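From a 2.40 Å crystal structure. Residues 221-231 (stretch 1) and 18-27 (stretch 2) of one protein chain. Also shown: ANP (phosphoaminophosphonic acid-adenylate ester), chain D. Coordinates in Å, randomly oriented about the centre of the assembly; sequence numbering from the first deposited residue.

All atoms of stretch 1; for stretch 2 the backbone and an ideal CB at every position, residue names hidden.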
# COMPACT_ATOMS: atom_id res chain seq x y z
N TYR A 221 -7.77 -5.96 16.28
CA TYR A 221 -8.69 -5.80 17.36
C TYR A 221 -8.64 -4.36 17.87
O TYR A 221 -9.67 -3.69 18.01
CB TYR A 221 -8.44 -6.80 18.51
CG TYR A 221 -9.37 -6.46 19.66
CD1 TYR A 221 -9.01 -5.52 20.60
CD2 TYR A 221 -10.68 -6.99 19.70
CE1 TYR A 221 -9.88 -5.14 21.59
CE2 TYR A 221 -11.55 -6.64 20.71
CZ TYR A 221 -11.13 -5.72 21.65
OH TYR A 221 -11.96 -5.33 22.64
N THR A 222 -7.43 -3.89 18.16
CA THR A 222 -7.21 -2.51 18.51
C THR A 222 -7.80 -1.56 17.48
O THR A 222 -8.43 -0.56 17.84
CB THR A 222 -5.71 -2.24 18.72
OG1 THR A 222 -5.23 -3.08 19.78
CG2 THR A 222 -5.48 -0.87 19.28
N ILE A 223 -7.62 -1.87 16.21
CA ILE A 223 -8.16 -0.97 15.17
C ILE A 223 -9.70 -0.94 15.13
O ILE A 223 -10.30 0.12 14.98
CB ILE A 223 -7.54 -1.25 13.77
CG1 ILE A 223 -6.03 -0.95 13.81
CG2 ILE A 223 -8.31 -0.45 12.66
CD1 ILE A 223 -5.19 -1.53 12.58
N LEU A 224 -10.33 -2.10 15.30
CA LEU A 224 -11.79 -2.18 15.29
C LEU A 224 -12.37 -1.52 16.54
O LEU A 224 -13.44 -0.87 16.51
CB LEU A 224 -12.25 -3.65 15.16
CG LEU A 224 -11.89 -4.31 13.83
CD1 LEU A 224 -12.16 -5.82 13.85
CD2 LEU A 224 -12.58 -3.63 12.65
N GLU A 225 -11.64 -1.64 17.63
CA GLU A 225 -12.15 -1.10 18.89
C GLU A 225 -12.24 0.43 18.87
O GLU A 225 -13.24 0.98 19.34
CB GLU A 225 -11.35 -1.63 20.08
CG GLU A 225 -11.71 -0.95 21.37
CD GLU A 225 -10.79 -1.36 22.51
OE1 GLU A 225 -11.22 -2.05 23.44
OE2 GLU A 225 -9.60 -0.98 22.48
N GLN A 226 -11.22 1.08 18.31
CA GLN A 226 -11.22 2.49 18.00
C GLN A 226 -12.32 2.89 16.99
O GLN A 226 -13.00 3.89 17.20
CB GLN A 226 -9.82 2.92 17.51
CG GLN A 226 -9.69 4.39 17.12
CD GLN A 226 -8.30 4.73 16.61
OE1 GLN A 226 -7.78 4.06 15.70
NE2 GLN A 226 -7.70 5.78 17.18
N ARG A 227 -12.54 2.14 15.92
CA ARG A 227 -13.70 2.45 15.06
C ARG A 227 -15.06 2.32 15.82
O ARG A 227 -15.94 3.19 15.72
CB ARG A 227 -13.71 1.62 13.77
CG ARG A 227 -12.72 2.00 12.68
CD ARG A 227 -12.22 3.47 12.62
NE ARG A 227 -10.93 3.48 11.98
CZ ARG A 227 -10.71 3.82 10.72
NH1 ARG A 227 -11.72 4.26 9.94
NH2 ARG A 227 -9.46 3.74 10.23
N ALA A 228 -15.24 1.26 16.58
CA ALA A 228 -16.48 1.15 17.37
C ALA A 228 -16.69 2.38 18.28
O ALA A 228 -17.70 3.10 18.15
CB ALA A 228 -16.49 -0.12 18.16
N GLU A 229 -15.70 2.67 19.12
CA GLU A 229 -15.72 3.82 20.04
C GLU A 229 -16.07 5.15 19.44
O GLU A 229 -16.88 5.88 20.00
CB GLU A 229 -14.40 3.95 20.80
CG GLU A 229 -14.15 2.90 21.86
CD GLU A 229 -12.78 3.04 22.47
OE1 GLU A 229 -12.38 2.19 23.27
OE2 GLU A 229 -12.07 4.00 22.15
N LEU A 230 -15.47 5.49 18.29
CA LEU A 230 -15.75 6.73 17.57
C LEU A 230 -17.01 6.66 16.72
O LEU A 230 -17.61 7.68 16.40
CB LEU A 230 -14.57 7.04 16.65
CG LEU A 230 -13.18 7.08 17.29
CD1 LEU A 230 -12.06 7.11 16.21
CD2 LEU A 230 -13.02 8.24 18.30
N GLY A 231 -17.38 5.47 16.29
CA GLY A 231 -18.31 5.38 15.18
C GLY A 231 -19.62 4.71 15.53
O GLY A 231 -20.64 4.99 14.93
N UNK A 18 -11.57 7.04 3.40
CA UNK A 18 -10.57 8.01 3.75
C UNK A 18 -10.77 8.74 5.08
O UNK A 18 -10.24 9.84 5.27
CB UNK A 18 -10.49 9.04 2.62
N UNK A 19 -11.51 8.12 6.00
CA UNK A 19 -11.53 8.65 7.33
C UNK A 19 -10.17 8.37 7.97
O UNK A 19 -9.65 7.25 7.91
CB UNK A 19 -12.68 8.05 8.15
N UNK A 20 -9.60 9.42 8.57
CA UNK A 20 -8.37 9.34 9.35
C UNK A 20 -8.70 9.54 10.83
O UNK A 20 -9.28 10.56 11.20
CB UNK A 20 -7.35 10.38 8.87
N UNK A 21 -8.38 8.57 11.67
CA UNK A 21 -8.74 8.69 13.08
C UNK A 21 -7.96 9.83 13.74
O UNK A 21 -6.90 10.15 13.23
CB UNK A 21 -8.48 7.37 13.81
N UNK A 22 -8.49 10.46 14.81
CA UNK A 22 -7.80 11.59 15.46
C UNK A 22 -6.47 11.17 16.12
O UNK A 22 -5.64 12.02 16.40
CB UNK A 22 -8.72 12.22 16.51
N UNK A 23 -6.29 9.87 16.39
CA UNK A 23 -5.05 9.33 16.96
C UNK A 23 -4.77 7.98 16.34
O UNK A 23 -5.71 7.33 15.92
CB UNK A 23 -5.14 9.21 18.48
N UNK A 24 -3.52 7.55 16.30
CA UNK A 24 -3.24 6.15 15.92
C UNK A 24 -2.95 5.28 17.14
O UNK A 24 -2.22 5.69 18.03
CB UNK A 24 -2.05 6.09 14.95
N UNK A 25 -3.49 4.07 17.17
CA UNK A 25 -3.23 3.17 18.30
C UNK A 25 -2.38 1.95 17.93
O UNK A 25 -1.98 1.14 18.78
CB UNK A 25 -4.56 2.70 18.89
N UNK A 26 -2.17 1.80 16.64
CA UNK A 26 -1.30 0.84 16.06
C UNK A 26 -0.55 1.67 15.03
O UNK A 26 -1.15 2.54 14.41
CB UNK A 26 -2.03 -0.37 15.47
N UNK A 27 0.74 1.43 14.88
CA UNK A 27 1.66 2.22 14.03
C UNK A 27 1.95 3.65 14.58
O UNK A 27 2.45 4.55 13.87
CB UNK A 27 1.07 2.33 12.62
PG ANP D . -4.02 -0.36 -0.46
O1G ANP D . -5.39 -0.69 -1.21
O2G ANP D . -3.46 1.01 -1.04
O3G ANP D . -2.94 -1.52 -0.60
PB ANP D . -3.40 0.81 2.22
O1B ANP D . -2.96 2.22 1.68
O2B ANP D . -2.13 -0.03 2.54
N3B ANP D . -4.46 -0.04 1.17
PA ANP D . -5.12 2.19 4.07
O1A ANP D . -4.21 3.31 4.77
O2A ANP D . -5.95 2.85 2.90
O3A ANP D . -4.24 0.91 3.61
O5' ANP D . -6.04 1.48 5.19
C5' ANP D . -7.14 0.56 5.04
C4' ANP D . -8.17 0.96 6.10
O4' ANP D . -7.69 0.65 7.41
C3' ANP D . -8.42 2.47 6.15
O3' ANP D . -9.76 2.67 6.51
C2' ANP D . -7.53 2.98 7.27
O2' ANP D . -7.93 4.21 7.88
C1' ANP D . -7.59 1.81 8.24
N9 ANP D . -6.32 1.67 8.95
C8 ANP D . -5.18 1.09 8.44
N7 ANP D . -4.16 1.11 9.34
C5 ANP D . -4.63 1.66 10.47
C6 ANP D . -4.18 2.03 11.85
N6 ANP D . -2.92 1.79 12.30
N1 ANP D . -5.06 2.66 12.69
C2 ANP D . -6.30 2.95 12.35
N3 ANP D . -6.83 2.68 11.12
C4 ANP D . -6.01 2.02 10.17

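Stretch 1 is a helix, and stretch 2 runs along it as a loop without regular structure, with the nucleotide ANP beside both. Position 18 points its CA-to-CB bond away from the helix and has nothing of it within reach, so almost any polar residue would suit; it is Asn 18.

Position 19 points toward the helix, its ideal CB 4.3 Å from Arg 227 NH1. A long, flat side chain could serve this neighbour and Leu 230. The residue is Tyr 19, whose ring places CD2 over one face of the Arg 227 guanidinium, 3.3 Å from NH1, and meets Leu 230 CD1 at its own edge. Its carbonyl O accepts a hydrogen bond from water 1 (2.7 Å), which in turn accepts one from Arg 227 NH1 (2.7 Å).

Position 20 points away and leaves the choice open; it is Ile 20.

At position 21, phi of -67° and psi of 153° would allow proline, and the CB faces Gln 226 and Leu 230, where a compact apolar group fits. Pro 21 places CB 3.9 Å from Gln 226 OE1 and CG 3.9 Å from ANP C2. Position 22 points sideways, again with a phi (-65°) that proline accepts; Pro 22 lays CD 3.8 Å from Leu 230 CD1.

Position 23 also points sideways, and its backbone matters more than its side chain: Gln 226 NE2 donates to its carbonyl O at 2.8 Å. Many residues would do; it is Glu 23. Position 24 turns away from the helix; with the adenine to one side, an apolar chain long enough to bend back to it would be one of several that suit. Leu 24 brings CD2 to 3.6 Å from ANP N1.

Position 25 points toward the helix, with Thr 222 CG2 3.7 Å from its ideal CB and the acids Glu 225 and Glu 229 beyond. A long basic chain is the natural answer. Arg 25 extends so that Gln 226 CB lies over one face of its guanidinium, while NH2 forms a salt bridge with Glu 229 OE2 at 3.0 Å. Water 3 links NH1 to Glu 225 OE2, at 2.7 Å from each.

Position 26 faces Ile 223 and Thr 222, suiting a small branched apolar residue. Val 26 sets CG2 3.8 Å from Ile 223 CG1, and its carbonyl O accepts from ANP N6 at 2.9 Å.

Position 27, out of reach with a positive phi of 70°, could suit glycine or asparagine; it is Arg 27, an N-cap residue.

Stretch 2 (18-27) NYIPPELRVR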
# COMPACT_ATOMS: atom_id res chain seq x y z
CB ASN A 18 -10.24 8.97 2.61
CG ASN A 18 -11.43 9.42 1.88
OD1 ASN A 18 -12.32 10.09 2.45
ND2 ASN A 18 -11.47 9.09 0.59
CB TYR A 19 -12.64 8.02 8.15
CG TYR A 19 -12.59 8.38 9.60
CD1 TYR A 19 -13.13 9.60 10.06
CD2 TYR A 19 -12.00 7.52 10.53
CE1 TYR A 19 -13.09 9.94 11.43
CE2 TYR A 19 -11.96 7.83 11.88
CZ TYR A 19 -12.51 9.04 12.34
OH TYR A 19 -12.46 9.37 13.68
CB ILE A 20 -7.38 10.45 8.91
CG1 ILE A 20 -7.22 10.47 7.35
CG2 ILE A 20 -6.03 10.28 9.61
CD1 ILE A 20 -6.48 9.22 6.78
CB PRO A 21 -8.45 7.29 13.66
CG PRO A 21 -7.71 6.59 12.66
CD PRO A 21 -7.76 7.28 11.37
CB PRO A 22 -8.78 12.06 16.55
CG PRO A 22 -9.71 10.90 16.79
CD PRO A 22 -9.75 10.10 15.48
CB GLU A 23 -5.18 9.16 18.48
CG GLU A 23 -4.67 10.39 19.25
CD GLU A 23 -4.25 10.09 20.69
OE1 GLU A 23 -4.71 9.02 21.20
OE2 GLU A 23 -3.48 10.90 21.30
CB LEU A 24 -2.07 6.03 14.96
CG LEU A 24 -2.23 6.46 13.49
CD1 LEU A 24 -0.97 6.10 12.69
CD2 LEU A 24 -3.45 5.91 12.83
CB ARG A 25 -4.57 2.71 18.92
CG ARG A 25 -5.37 3.84 19.54
CD ARG A 25 -6.31 3.36 20.60
NE ARG A 25 -7.30 4.39 20.94
CZ ARG A 25 -8.57 4.14 21.26
NH1 ARG A 25 -9.02 2.88 21.28
NH2 ARG A 25 -9.38 5.15 21.56
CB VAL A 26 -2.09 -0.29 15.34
CG1 VAL A 26 -1.11 -1.34 14.77
CG2 VAL A 26 -3.13 -0.95 16.28
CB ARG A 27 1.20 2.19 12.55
CG ARG A 27 0.92 0.77 11.97
CD ARG A 27 2.12 -0.25 12.05
NE ARG A 27 1.77 -1.57 11.51
CZ ARG A 27 1.86 -2.73 12.17
NH1 ARG A 27 2.29 -2.79 13.44
NH2 ARG A 27 1.50 -3.85 11.56
O HOH W 1 -10.89 4.91 7.47
O HOH W 2 -5.15 3.16 15.50
O HOH W 3 -8.28 0.39 20.63
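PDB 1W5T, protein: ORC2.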